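Local coordinates for leucine-rich repeat protein (Bacteroides thetaiotaomicron, PDB 4ECN) that is of unknown function but, as an extracellular leucine-rich repeat protein, probably takes part in protein binding, at residues A[158-163]-A[174-179]. Sequence-based numbering, arbitrary orientation.
Sequences VDVTVM and KGMKVT
OD1 of D159 takes the backbone N-H of G175 in a 2.7 Å bond from N to OD1, nearly straight at 172° and met almost head-on to the carboxylate C-O. The other oxygen, OD2, is hydrogen-bonded to the hydroxyl of Y224 on strand 214-227, so both carboxylate oxygens are held. NZ of K174 lies 4.7 Å from OD2 of D159, too far for contact, though its charge may still help to stabilise the buried acid. An alanine at D159 would probably leave the G175 N-H without its acceptor, the Y224 hydroxyl without its carboxylate partner and the corner at G175 less firmly held. That corner interrupts the second strand of a β-hairpin, 157-164 with 170-179, in a DUF4458 domain of the transthyretin clan. Beyond it V158 and M176 form an antiparallel hydrogen-bonded pair, with M176 N 2.9 Å from V158 O and V158 N 3.0 Å from M176 O. On the apolar face, the selenomethionine M176 bends at its last torsion (chi3 -58°), and its CE lies 3.7 Å from both CG1 and CG2 of V160 while also touching CG1 of V158. V178 brings CG2 against CB of V158 (3.9 Å); F135 and L137 of strand 130-139 pack against M176 and V178.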
loop_
_atom_site.group_PDB
_atom_site.type_symbol
_atom_site.label_atom_id
_atom_site.label_comp_id
_atom_site.label_asym_id
_atom_site.label_seq_id
_atom_site.Cartn_x
_atom_site.Cartn_y
_atom_site.Cartn_z
ATOM N N VAL A 158 -21.287 -27.358 -26.363
ATOM C CA VAL A 158 -21.827 -26.177 -25.709
ATOM C C VAL A 158 -21.542 -26.233 -24.181
ATOM O O VAL A 158 -21.369 -27.313 -23.604
ATOM C CB VAL A 158 -23.341 -26.009 -26.009
ATOM C CG1 VAL A 158 -24.200 -26.967 -25.189
ATOM C CG2 VAL A 158 -23.788 -24.569 -25.802
ATOM N N ASP A 159 -21.465 -25.037 -23.558
ATOM C CA ASP A 159 -21.335 -24.807 -22.115
ATOM C C ASP A 159 -22.540 -24.067 -21.674
ATOM O O ASP A 159 -22.764 -22.982 -22.200
ATOM C CB ASP A 159 -20.047 -24.023 -21.742
ATOM C CG ASP A 159 -18.717 -24.727 -21.926
ATOM O OD1 ASP A 159 -18.662 -25.948 -21.738
ATOM O OD2 ASP A 159 -17.719 -24.040 -22.163
ATOM N N VAL A 160 -23.373 -24.618 -20.781
ATOM C CA VAL A 160 -24.503 -23.781 -20.400
ATOM C C VAL A 160 -24.462 -23.554 -18.882
ATOM O O VAL A 160 -24.059 -24.423 -18.103
ATOM C CB VAL A 160 -25.915 -24.239 -20.879
ATOM C CG1 VAL A 160 -25.900 -24.645 -22.353
ATOM C CG2 VAL A 160 -26.516 -25.339 -20.017
ATOM N N THR A 161 -24.830 -22.326 -18.504
ATOM C CA THR A 161 -25.018 -21.858 -17.144
ATOM C C THR A 161 -26.494 -21.778 -16.894
ATOM O O THR A 161 -27.204 -21.063 -17.618
ATOM C CB THR A 161 -24.338 -20.492 -16.884
ATOM O OG1 THR A 161 -23.063 -20.425 -17.509
ATOM C CG2 THR A 161 -24.261 -20.140 -15.393
ATOM N N VAL A 162 -26.966 -22.503 -15.880
ATOM C CA VAL A 162 -28.367 -22.453 -15.473
ATOM C C VAL A 162 -28.428 -21.752 -14.154
ATOM O O VAL A 162 -27.524 -21.940 -13.343
ATOM C CB VAL A 162 -29.058 -23.835 -15.415
ATOM C CG1 VAL A 162 -29.185 -24.449 -16.808
ATOM C CG2 VAL A 162 -28.358 -24.781 -14.438
HETATM N N MSE A 163 -29.467 -20.953 -13.918
HETATM C CA MSE A 163 -29.622 -20.281 -12.628
HETATM C C MSE A 163 -30.941 -20.671 -12.030
HETATM O O MSE A 163 -31.955 -20.616 -12.718
HETATM C CB MSE A 163 -29.516 -18.758 -12.767
HETATM C CG MSE A 163 -29.352 -18.028 -11.441
HETATM SE SE MSE A 163 -29.577 -16.087 -11.608
HETATM C CE MSE A 163 -31.554 -16.015 -11.893
ATOM N N LYS A 174 -20.429 -28.080 -18.402
ATOM C CA LYS A 174 -19.358 -27.882 -19.364
ATOM C C LYS A 174 -19.201 -29.028 -20.368
ATOM O O LYS A 174 -19.452 -30.190 -20.054
ATOM C CB LYS A 174 -18.030 -27.663 -18.626
ATOM C CG LYS A 174 -17.940 -26.275 -17.977
ATOM C CD LYS A 174 -16.586 -25.988 -17.304
ATOM C CE LYS A 174 -16.478 -24.622 -16.646
ATOM N NZ LYS A 174 -16.508 -23.496 -17.628
ATOM N N GLY A 175 -18.794 -28.629 -21.579
ATOM C CA GLY A 175 -18.498 -29.455 -22.738
ATOM C C GLY A 175 -19.523 -30.499 -23.125
ATOM O O GLY A 175 -19.140 -31.633 -23.422
HETATM N N MSE A 176 -20.816 -30.138 -23.161
HETATM C CA MSE A 176 -21.870 -31.073 -23.560
HETATM C C MSE A 176 -21.874 -31.245 -25.082
HETATM O O MSE A 176 -21.783 -30.237 -25.796
HETATM C CB MSE A 176 -23.241 -30.605 -23.068
HETATM C CG MSE A 176 -23.391 -30.594 -21.536
HETATM SE SE MSE A 176 -25.158 -29.978 -20.956
HETATM C CE MSE A 176 -25.140 -28.228 -21.785
ATOM N N LYS A 177 -21.968 -32.519 -25.583
ATOM C CA LYS A 177 -21.968 -32.790 -27.023
ATOM C C LYS A 177 -23.351 -32.513 -27.620
ATOM O O LYS A 177 -24.359 -33.093 -27.208
ATOM C CB LYS A 177 -21.517 -34.220 -27.359
ATOM C CG LYS A 177 -21.235 -34.414 -28.849
ATOM C CD LYS A 177 -21.057 -35.870 -29.241
ATOM C CE LYS A 177 -21.105 -36.086 -30.742
ATOM N NZ LYS A 177 -22.459 -35.817 -31.322
ATOM N N VAL A 178 -23.361 -31.624 -28.610
ATOM C CA VAL A 178 -24.529 -31.170 -29.348
ATOM C C VAL A 178 -24.755 -32.137 -30.520
ATOM O O VAL A 178 -23.893 -32.259 -31.394
ATOM C CB VAL A 178 -24.326 -29.693 -29.810
ATOM C CG1 VAL A 178 -25.490 -29.203 -30.648
ATOM C CG2 VAL A 178 -24.097 -28.754 -28.624
ATOM N N THR A 179 -25.898 -32.845 -30.516
ATOM C CA THR A 179 -26.290 -33.802 -31.557
ATOM C C THR A 179 -27.290 -33.084 -32.514
ATOM O O THR A 179 -28.467 -32.892 -32.178
ATOM C CB THR A 179 -26.844 -35.073 -30.891
ATOM O OG1 THR A 179 -25.800 -35.665 -30.117
ATOM C CG2 THR A 179 -27.362 -36.079 -31.883
#